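Side-chain contacts in Sqt1 (Chaetomium thermophilum, PDB 4ZOY), which probably acts as a dedicated chaperone that captures a nascent ribosomal protein during translation, and is built as a WD40-repeat beta propeller: residues F19-H24 against N29-G34; A206-D211 against V264-A269; E332-S337 against L343-T348; V470-G473 against V477-V480. All coordinates share one frame; numbering follows the deposited sequence.

Interaction 1 (F19-H24 against N29-G34); sequences FAIAQH and NIVATG
Ile21 and Val31 meet on one face of an antiparallel beta hairpin, the first two strands of a four-stranded blade in the WD40 propeller. Ile21 CG1 lies 3.6 Å from Val31 CG1. It gets there because it stands anti to its own backbone N (chi1 180°), which sends the chain diagonally across the ladder instead of straight at its pairing partner, Thr33. Ile21 CD1 still reaches Thr33, 4.2 Å from its CG2. Val31 uses its two branches separately: CG1 serves Ile21, while CG2 touches Gln23 CG at 4.2 Å. Ile21, Val31 and Thr33, all branched at CB, fill this face close to the backbone. Ala20 and Ala22, on which Leu95 of the next blade packs, share the other face with Ala32 and Gly34.

Backbone bonds set this register. Ala22 and Ala32 form a hydrogen-bonded pair, with Ala32 N 2.8 Å from Ala22 O. At the far end Phe19 and Ala20 both face Gly34 in a classic beta bulge: Ala20 N lies 3.0 Å from Gly34 O, and Phe19 N adds a weak bond to the same oxygen.

The polar ends are held from outside the pair. Thr33 OG1 bonds His14 NE2, and the Gln23 amide spans Gly463 N and Pro28 O. His24 ND1 takes the amides of Leu26 and Tyr27, which should limit the rotation of the ring. Nearer the backbone, His24 CB packs 3.9 Å from Ile30 CB, and His24 N closes the ladder with a nearly straight bond (169°) to Ile30 O, 2.9 Å long.

Interaction 2 (A206-D211 against V264-A269); sequences ATVSED and VAVGGA
Two apolar touches join Ala206 and Val208 to Val264 and Val266 across the interface between neighbouring blades of the propeller. Here the second strands of two successive blades run side by side in the same sense; Val208 CA and Val266 CA are 7.4 Å apart, too far for backbone pairing, and side chains alone bridge the gap. Val208 CG1 meets Val266 CG1 at 3.5 Å, a tight fit for two methyl groups. Both methyls lie anti to their carbonyl carbons (chi1 -66° and -59°), and the two side chains cross at a slant. Two residues earlier on each strand, Ala206 CB lies 3.9 Å from Val264 CG2; the single methyl of alanine meets one valine branch. Leu214 and Leu252 border the same layer.

No hydrogen bond joins the two segments themselves; nearby, the backbone of Ser209 bonds that of Leu252 in the next blade. Thr207, whose side chain points away from the interface, has its OG1 hydrogen-bonded to both His189 NE2 and Tyr217 OH, consistent with the His-Ser/Thr-aromatic network of WD repeats. Ser209 OG accepts from Asp211 N at 3.0 Å, an ST turn with an almost linear bond (172°). Asp211 OD2 is held in turn by Thr190 OG1.

Since the contact consists of buried hydrocarbon without a polar link between the two segments, its cohesion should rest on dispersion and the exclusion of water.

Interaction 3 (E332-S337 against L343-T348); sequences ESLAFS and LAAGST
The beta hairpin of strands 331-336 and 342-347, the first two strands of a WD-repeat blade, brings Phe336 and Leu343 together at its closed end. Leu343 CD1 sits over the centre of the Phe336 ring, 3.7 Å from its centroid and only 5° off the ring normal, a CH-pi contact. In Leu343, chi1 of 169° and chi2 of 71° together carry this methyl across the strand, where it also lies 3.4 Å from Ala335 O. On the same face Leu334 CD2 packs 3.7 Å from Ala345 CB, the small alanine accommodating the branched leucine tip.

Ala335 and Ala344 form a hydrogen-bonded pair, with Ala344 N 2.8 Å from Ala335 O. At the open end Glu332 and Ser333 both face Gly346, a classic beta bulge. Gly346 O takes Glu332 N at 2.9 Å and, weakly, Ser333 N. Beyond it the bent Glu332 chain lays CG 3.4 Å from Thr348 OG1.

Strands 252-257 and 263-268 of the preceding blade cover the Leu334, Phe336 and Leu343 face. Strand 376-381 of the following blade packs on Ala335 and Ala344, and its Val379 N bonds Ser333 OG.

Interaction 4 (V470-G473 against V477-V480); sequences VTVG and VVLV
Val470 and Val478 form the apolar centre of this antiparallel hairpin, which belongs to the blade that closes the propeller ring. Val470 CG1 lies 3.6 Å from Val478 CG1, a diagonal contact between residues that are not directly paired. In both valines that methyl stands anti to the backbone N (chi1 -173° and 176°), an orientation that turns both methyls toward the midline between the strands. The remaining branches spread along the same face: Val470 CG2 approaches Val480 CG2 at 4.3 Å, and Val472 CG1 comes equally near Val478 CG2. Branching at CB suits these positions, since one valine can meet two neighbours. Val18 and Ile21 of the adjoining blade pack over this face and cover its inner part.

Outward from the valines, the backbone takes over. Thr471 N bonds Leu479 O at 2.9 Å, with the donor in the carbonyl plane. The reverse bond from Leu479 N to Thr471 O is long and weak, but the same amide also reaches Thr471 OG1 at 3.2 Å, so the threonine hydroxyl supplements a poor backbone link. Threonine suits this place because its hydroxyl also bonds His448 NE2, tying the hairpin to the loop beside it.

On the outer flank, strand 9-11 from the N terminus lies against strand 478-482, and Val478 shares a backbone hydrogen bond with Phe11. This is the "Velcro" closure familiar from WD40 propellers. Toward the turn, where Gly473 brings no side chain, its N lies 3.0 Å from Val477 O, nearly in line with the carbonyl (C=O...N 170°).

Overall arrangement
From the N terminus, interaction 1 closes first, over a turn of four residues in the blade that follows the closing one. Interaction 2 then spans 52 residues and links two successive blades. Interaction 3 closes a short hairpin in the blade after those, and interaction 4 closes the last hairpin near the C terminus. They follow in series; none nests within or crosses another. In space they form two groups. Interactions 2 and 3 touch, so three consecutive blades join there. Interactions 1 and 4, from opposite ends of the chain, also touch, with centres about 10 Å apart. Interactions 1 and 2 lie across the ring, their centres about 25 Å apart.

Interaction 1 (F19-H24 against N29-G34)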
loop_
_atom_site.group_PDB
_atom_site.type_symbol
_atom_site.label_atom_id
_atom_site.label_comp_id
_atom_site.label_asym_id
_atom_site.label_seq_id
_atom_site.Cartn_x
_atom_site.Cartn_y
_atom_site.Cartn_z
ATOM N N PHE A 19 -0.330 11.614 -5.517
ATOM C CA PHE A 19 -0.144 10.911 -4.246
ATOM C C PHE A 19 -0.572 9.460 -4.268
ATOM O O PHE A 19 -0.084 8.665 -3.463
ATOM C CB PHE A 19 -0.931 11.600 -3.126
ATOM C CG PHE A 19 -0.405 12.955 -2.741
ATOM C CD1 PHE A 19 0.887 13.109 -2.281
ATOM C CD2 PHE A 19 -1.231 14.062 -2.794
ATOM C CE1 PHE A 19 1.361 14.362 -1.903
ATOM C CE2 PHE A 19 -0.765 15.311 -2.418
ATOM C CZ PHE A 19 0.529 15.457 -1.977
ATOM N N ALA A 20 -1.508 9.128 -5.151
ATOM C CA ALA A 20 -2.192 7.841 -5.068
ATOM C C ALA A 20 -2.334 7.162 -6.409
ATOM O O ALA A 20 -2.444 7.828 -7.458
ATOM C CB ALA A 20 -3.568 8.034 -4.438
ATOM N N ILE A 21 -2.346 5.831 -6.384
ATOM C CA ILE A 21 -2.538 5.052 -7.593
ATOM C C ILE A 21 -3.210 3.729 -7.245
ATOM O O ILE A 21 -2.930 3.134 -6.197
ATOM C CB ILE A 21 -1.199 4.822 -8.331
ATOM C CG1 ILE A 21 -1.387 3.994 -9.603
ATOM C CG2 ILE A 21 -0.145 4.200 -7.398
ATOM C CD1 ILE A 21 -0.161 4.024 -10.548
ATOM N N ALA A 22 -4.123 3.301 -8.110
ATOM C CA ALA A 22 -4.775 2.011 -7.954
ATOM C C ALA A 22 -4.856 1.318 -9.299
ATOM O O ALA A 22 -4.893 1.972 -10.345
ATOM C CB ALA A 22 -6.151 2.178 -7.354
ATOM N N GLN A 23 -4.877 -0.009 -9.264
ATOM C CA GLN A 23 -4.869 -0.829 -10.459
ATOM C C GLN A 23 -6.042 -1.788 -10.403
ATOM O O GLN A 23 -6.351 -2.333 -9.343
ATOM C CB GLN A 23 -3.549 -1.588 -10.563
ATOM C CG GLN A 23 -3.375 -2.399 -11.832
ATOM C CD GLN A 23 -1.955 -2.880 -11.967
ATOM O OE1 GLN A 23 -1.334 -3.274 -10.983
ATOM N NE2 GLN A 23 -1.407 -2.790 -13.173
ATOM N N HIS A 24 -6.720 -1.972 -11.525
ATOM C CA HIS A 24 -7.846 -2.898 -11.577
ATOM C C HIS A 24 -7.347 -4.331 -11.354
ATOM O O HIS A 24 -6.341 -4.731 -11.933
ATOM C CB HIS A 24 -8.559 -2.766 -12.923
ATOM C CG HIS A 24 -9.908 -3.413 -12.966
ATOM N ND1 HIS A 24 -10.079 -4.780 -12.983
ATOM C CD2 HIS A 24 -11.149 -2.877 -13.020
ATOM C CE1 HIS A 24 -11.370 -5.059 -13.028
ATOM N NE2 HIS A 24 -12.041 -3.923 -13.062
ATOM N N ASN A 29 -4.147 -3.057 -17.205
ATOM C CA ASN A 29 -4.022 -1.857 -18.024
ATOM C C ASN A 29 -4.878 -0.694 -17.523
ATOM O O ASN A 29 -4.686 0.449 -17.927
ATOM C CB ASN A 29 -4.389 -2.173 -19.476
ATOM C CG ASN A 29 -5.798 -2.707 -19.610
ATOM O OD1 ASN A 29 -6.142 -3.733 -19.020
ATOM N ND2 ASN A 29 -6.633 -1.999 -20.369
ATOM N N ILE A 30 -5.834 -0.981 -16.649
ATOM C CA ILE A 30 -6.704 0.056 -16.128
ATOM C C ILE A 30 -6.159 0.536 -14.795
ATOM O O ILE A 30 -6.137 -0.206 -13.814
ATOM C CB ILE A 30 -8.149 -0.440 -15.973
ATOM C CG1 ILE A 30 -8.684 -0.907 -17.330
ATOM C CG2 ILE A 30 -9.034 0.650 -15.379
ATOM C CD1 ILE A 30 -10.119 -1.367 -17.293
ATOM N N VAL A 31 -5.698 1.781 -14.781
ATOM C CA VAL A 31 -5.027 2.364 -13.631
ATOM C C VAL A 31 -5.605 3.741 -13.329
ATOM O O VAL A 31 -5.821 4.536 -14.242
ATOM C CB VAL A 31 -3.513 2.475 -13.881
ATOM C CG1 VAL A 31 -2.829 3.197 -12.752
ATOM C CG2 VAL A 31 -2.903 1.093 -14.083
ATOM N N ALA A 32 -5.867 4.009 -12.052
ATOM C CA ALA A 32 -6.332 5.311 -11.596
ATOM C C ALA A 32 -5.232 6.034 -10.831
ATOM O O ALA A 32 -4.509 5.424 -10.044
ATOM C CB ALA A 32 -7.571 5.160 -10.723
ATOM N N THR A 33 -5.109 7.341 -11.056
ATOM C CA THR A 33 -4.105 8.145 -10.374
ATOM C C THR A 33 -4.771 9.359 -9.751
ATOM O O THR A 33 -5.777 9.837 -10.248
ATOM C CB THR A 33 -2.967 8.577 -11.333
ATOM O OG1 THR A 33 -3.515 9.325 -12.424
ATOM C CG2 THR A 33 -2.255 7.353 -11.884
ATOM N N GLY A 34 -4.224 9.852 -8.653
ATOM C CA GLY A 34 -4.894 10.905 -7.917
ATOM C C GLY A 34 -3.924 11.764 -7.132
ATOM O O GLY A 34 -2.928 11.286 -6.585
#

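Interaction 2 (A206-D211 against V264-A269)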
loop_
_atom_site.group_PDB
_atom_site.type_symbol
_atom_site.label_atom_id
_atom_site.label_comp_id
_atom_site.label_asym_id
_atom_site.label_seq_id
_atom_site.Cartn_x
_atom_site.Cartn_y
_atom_site.Cartn_z
ATOM N N ALA A 206 -5.414 -4.949 10.616
ATOM C CA ALA A 206 -4.403 -4.383 11.500
ATOM C C ALA A 206 -4.097 -2.952 11.118
ATOM O O ALA A 206 -3.771 -2.680 9.967
ATOM C CB ALA A 206 -3.137 -5.222 11.449
ATOM N N THR A 207 -4.218 -2.041 12.074
ATOM C CA THR A 207 -3.912 -0.635 11.816
ATOM C C THR A 207 -2.988 -0.068 12.879
ATOM O O THR A 207 -2.951 -0.532 14.029
ATOM C CB THR A 207 -5.185 0.228 11.715
ATOM O OG1 THR A 207 -5.833 0.306 12.994
ATOM C CG2 THR A 207 -6.150 -0.362 10.685
ATOM N N VAL A 208 -2.217 0.928 12.470
ATOM C CA VAL A 208 -1.226 1.546 13.346
ATOM C C VAL A 208 -1.363 3.054 13.329
ATOM O O VAL A 208 -2.001 3.617 12.442
ATOM C CB VAL A 208 0.204 1.160 12.943
ATOM C CG1 VAL A 208 0.423 -0.321 13.170
ATOM C CG2 VAL A 208 0.489 1.545 11.484
ATOM N N SER A 209 -0.745 3.700 14.316
ATOM C CA SER A 209 -0.937 5.125 14.547
ATOM C C SER A 209 0.345 5.825 14.969
ATOM O O SER A 209 1.244 5.206 15.550
ATOM C CB SER A 209 -2.019 5.331 15.619
ATOM O OG SER A 209 -2.144 6.687 16.020
ATOM N N GLU A 210 0.410 7.120 14.657
ATOM C CA GLU A 210 1.442 8.012 15.189
ATOM C C GLU A 210 1.520 7.960 16.713
ATOM O O GLU A 210 2.564 8.252 17.284
ATOM C CB GLU A 210 1.185 9.456 14.743
ATOM C CG GLU A 210 1.443 9.696 13.275
ATOM C CD GLU A 210 1.261 11.146 12.859
ATOM O OE1 GLU A 210 1.081 12.017 13.739
ATOM O OE2 GLU A 210 1.286 11.405 11.637
ATOM N N ASP A 211 0.421 7.587 17.367
ATOM C CA ASP A 211 0.374 7.553 18.831
ATOM C C ASP A 211 0.991 6.272 19.405
ATOM O O ASP A 211 0.954 6.047 20.618
ATOM C CB ASP A 211 -1.079 7.744 19.320
ATOM C CG ASP A 211 -1.897 6.452 19.341
ATOM O OD1 ASP A 211 -1.490 5.415 18.768
ATOM O OD2 ASP A 211 -2.989 6.477 19.951
ATOM N N VAL A 264 1.721 -10.158 12.563
ATOM C CA VAL A 264 1.694 -8.829 11.984
ATOM C C VAL A 264 3.021 -8.140 12.302
ATOM O O VAL A 264 3.558 -8.288 13.406
ATOM C CB VAL A 264 0.482 -8.006 12.509
ATOM C CG1 VAL A 264 0.494 -7.899 14.034
ATOM C CG2 VAL A 264 0.432 -6.627 11.865
ATOM N N ALA A 265 3.566 -7.433 11.307
ATOM C CA ALA A 265 4.750 -6.587 11.496
ATOM C C ALA A 265 4.324 -5.140 11.485
ATOM O O ALA A 265 3.540 -4.731 10.625
ATOM C CB ALA A 265 5.773 -6.840 10.403
ATOM N N VAL A 266 4.839 -4.362 12.436
ATOM C CA VAL A 266 4.625 -2.915 12.434
ATOM C C VAL A 266 5.980 -2.233 12.360
ATOM O O VAL A 266 6.970 -2.731 12.884
ATOM C CB VAL A 266 3.840 -2.403 13.669
ATOM C CG1 VAL A 266 2.480 -3.084 13.736
ATOM C CG2 VAL A 266 4.611 -2.646 14.968
ATOM N N GLY A 267 6.021 -1.116 11.654
ATOM C CA GLY A 267 7.266 -0.396 11.454
ATOM C C GLY A 267 7.075 1.042 11.852
ATOM O O GLY A 267 6.015 1.631 11.644
ATOM N N GLY A 268 8.104 1.622 12.457
ATOM C CA GLY A 268 7.958 2.972 12.945
ATOM C C GLY A 268 9.238 3.767 13.031
ATOM O O GLY A 268 10.197 3.502 12.323
ATOM N N ALA A 269 9.224 4.750 13.920
ATOM C CA ALA A 269 10.346 5.665 14.079
ATOM C C ALA A 269 11.631 4.946 14.485
ATOM O O ALA A 269 11.599 3.868 15.081
ATOM C CB ALA A 269 9.997 6.738 15.105
#

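Interaction 3 (E332-S337 against L343-T348)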
loop_
_atom_site.group_PDB
_atom_site.type_symbol
_atom_site.label_atom_id
_atom_site.label_comp_id
_atom_site.label_asym_id
_atom_site.label_seq_id
_atom_site.Cartn_x
_atom_site.Cartn_y
_atom_site.Cartn_z
ATOM N N GLU A 332 8.904 3.117 6.585
ATOM C CA GLU A 332 7.741 3.641 5.887
ATOM C C GLU A 332 7.017 2.577 5.074
ATOM O O GLU A 332 5.880 2.805 4.642
ATOM C CB GLU A 332 8.151 4.797 4.975
ATOM C CG GLU A 332 8.539 6.068 5.739
ATOM C CD GLU A 332 7.358 6.735 6.444
ATOM O OE1 GLU A 332 6.199 6.324 6.214
ATOM O OE2 GLU A 332 7.590 7.686 7.231
ATOM N N SER A 333 7.652 1.420 4.879
ATOM C CA SER A 333 7.037 0.380 4.079
ATOM C C SER A 333 7.534 -0.995 4.521
ATOM O O SER A 333 8.730 -1.190 4.712
ATOM C CB SER A 333 7.329 0.629 2.588
ATOM O OG SER A 333 6.713 -0.372 1.800
ATOM N N LEU A 334 6.595 -1.932 4.676
ATOM C CA LEU A 334 6.848 -3.298 5.118
ATOM C C LEU A 334 6.139 -4.253 4.179
ATOM O O LEU A 334 4.981 -4.013 3.825
ATOM C CB LEU A 334 6.315 -3.542 6.538
ATOM C CG LEU A 334 7.107 -3.010 7.723
ATOM C CD1 LEU A 334 6.236 -3.045 8.985
ATOM C CD2 LEU A 334 8.342 -3.858 7.886
ATOM N N ALA A 335 6.806 -5.336 3.802
ATOM C CA ALA A 335 6.149 -6.371 3.005
ATOM C C ALA A 335 6.690 -7.744 3.314
ATOM O O ALA A 335 7.904 -7.965 3.325
ATOM C CB ALA A 335 6.305 -6.072 1.527
ATOM N N PHE A 336 5.782 -8.674 3.591
ATOM C CA PHE A 336 6.126 -10.085 3.623
ATOM C C PHE A 336 6.121 -10.655 2.212
ATOM O O PHE A 336 5.218 -10.361 1.420
ATOM C CB PHE A 336 5.132 -10.880 4.479
ATOM C CG PHE A 336 5.284 -10.670 5.962
ATOM C CD1 PHE A 336 6.134 -11.476 6.708
ATOM C CD2 PHE A 336 4.558 -9.687 6.608
ATOM C CE1 PHE A 336 6.260 -11.296 8.084
ATOM C CE2 PHE A 336 4.677 -9.500 7.982
ATOM C CZ PHE A 336 5.526 -10.313 8.717
ATOM N N SER A 337 7.111 -11.474 1.895
ATOM C CA SER A 337 7.074 -12.206 0.643
ATOM C C SER A 337 5.890 -13.155 0.643
ATOM O O SER A 337 5.622 -13.806 1.653
ATOM C CB SER A 337 8.367 -12.982 0.432
ATOM O OG SER A 337 8.254 -13.856 -0.684
ATOM N N LEU A 343 10.884 -10.981 5.156
ATOM C CA LEU A 343 10.199 -9.719 5.363
ATOM C C LEU A 343 11.130 -8.607 4.913
ATOM O O LEU A 343 12.301 -8.595 5.307
ATOM C CB LEU A 343 9.841 -9.536 6.841
ATOM C CG LEU A 343 9.352 -8.154 7.285
ATOM C CD1 LEU A 343 7.944 -7.856 6.752
ATOM C CD2 LEU A 343 9.412 -8.014 8.814
ATOM N N ALA A 344 10.625 -7.690 4.084
ATOM C CA ALA A 344 11.392 -6.527 3.625
ATOM C C ALA A 344 10.874 -5.244 4.250
ATOM O O ALA A 344 9.665 -5.044 4.383
ATOM C CB ALA A 344 11.333 -6.422 2.100
ATOM N N ALA A 345 11.793 -4.350 4.610
ATOM C CA ALA A 345 11.453 -3.087 5.249
ATOM C C ALA A 345 12.182 -1.932 4.566
ATOM O O ALA A 345 13.402 -1.985 4.403
ATOM C CB ALA A 345 11.814 -3.131 6.726
ATOM N N GLY A 346 11.441 -0.904 4.166
ATOM C CA GLY A 346 12.046 0.273 3.541
ATOM C C GLY A 346 12.036 1.430 4.510
ATOM O O GLY A 346 11.035 1.683 5.177
ATOM N N SER A 347 13.161 2.146 4.585
ATOM C CA SER A 347 13.338 3.195 5.570
ATOM C C SER A 347 13.493 4.573 4.948
ATOM O O SER A 347 13.970 4.702 3.817
ATOM C CB SER A 347 14.577 2.885 6.429
ATOM O OG SER A 347 14.853 3.931 7.348
ATOM N N THR A 348 13.117 5.589 5.721
ATOM C CA THR A 348 13.398 6.977 5.381
ATOM C C THR A 348 14.897 7.225 5.151
ATOM O O THR A 348 15.271 8.160 4.427
ATOM C CB THR A 348 12.851 7.887 6.495
ATOM O OG1 THR A 348 11.434 7.690 6.581
ATOM C CG2 THR A 348 13.133 9.365 6.228
#

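Interaction 4 (V470-G473 against V477-V480)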
loop_
_atom_site.group_PDB
_atom_site.type_symbol
_atom_site.label_atom_id
_atom_site.label_comp_id
_atom_site.label_asym_id
_atom_site.label_seq_id
_atom_site.Cartn_x
_atom_site.Cartn_y
_atom_site.Cartn_z
ATOM N N VAL A 470 3.594 1.208 -13.267
ATOM C CA VAL A 470 3.090 2.569 -13.411
ATOM C C VAL A 470 3.350 3.311 -12.122
ATOM O O VAL A 470 3.039 2.820 -11.039
ATOM C CB VAL A 470 1.592 2.604 -13.755
ATOM C CG1 VAL A 470 1.157 4.042 -14.067
ATOM C CG2 VAL A 470 1.300 1.686 -14.946
ATOM N N THR A 471 3.945 4.493 -12.247
ATOM C CA THR A 471 4.404 5.276 -11.101
ATOM C C THR A 471 3.633 6.571 -10.933
ATOM O O THR A 471 3.052 7.095 -11.888
ATOM C CB THR A 471 5.873 5.642 -11.229
ATOM O OG1 THR A 471 6.053 6.416 -12.428
ATOM C CG2 THR A 471 6.745 4.395 -11.284
ATOM N N VAL A 472 3.648 7.097 -9.715
ATOM C CA VAL A 472 3.117 8.433 -9.459
ATOM C C VAL A 472 4.193 9.235 -8.737
ATOM O O VAL A 472 4.861 8.749 -7.812
ATOM C CB VAL A 472 1.791 8.402 -8.649
ATOM C CG1 VAL A 472 0.676 7.787 -9.477
ATOM C CG2 VAL A 472 1.952 7.660 -7.310
ATOM N N GLY A 473 4.408 10.466 -9.200
ATOM C CA GLY A 473 5.490 11.273 -8.664
ATOM C C GLY A 473 5.095 12.594 -8.015
ATOM O O GLY A 473 4.056 13.190 -8.321
ATOM N N VAL A 477 4.010 13.894 -12.382
ATOM C CA VAL A 477 4.030 13.052 -13.570
ATOM C C VAL A 477 3.745 11.602 -13.185
ATOM O O VAL A 477 4.050 11.171 -12.068
ATOM C CB VAL A 477 5.383 13.137 -14.306
ATOM C CG1 VAL A 477 5.262 12.588 -15.724
ATOM C CG2 VAL A 477 5.881 14.580 -14.349
ATOM N N VAL A 478 3.133 10.899 -14.129
ATOM C CA VAL A 478 2.856 9.462 -14.077
ATOM C C VAL A 478 3.666 8.810 -15.184
ATOM O O VAL A 478 3.565 9.231 -16.341
ATOM C CB VAL A 478 1.364 9.180 -14.280
ATOM C CG1 VAL A 478 1.078 7.680 -14.337
ATOM C CG2 VAL A 478 0.520 9.865 -13.186
ATOM N N LEU A 479 4.483 7.810 -14.850
ATOM C CA LEU A 479 5.325 7.151 -15.852
ATOM C C LEU A 479 4.988 5.670 -15.978
ATOM O O LEU A 479 4.474 5.058 -15.041
ATOM C CB LEU A 479 6.814 7.306 -15.525
ATOM C CG LEU A 479 7.375 8.732 -15.520
ATOM C CD1 LEU A 479 8.861 8.740 -15.241
ATOM C CD2 LEU A 479 7.070 9.399 -16.872
ATOM N N VAL A 480 5.261 5.106 -17.151
ATOM C CA VAL A 480 5.077 3.679 -17.398
ATOM C C VAL A 480 6.418 3.072 -17.756
ATOM O O VAL A 480 7.112 3.585 -18.637
ATOM C CB VAL A 480 4.078 3.409 -18.533
ATOM C CG1 VAL A 480 3.909 1.901 -18.728
ATOM C CG2 VAL A 480 2.736 4.064 -18.238
#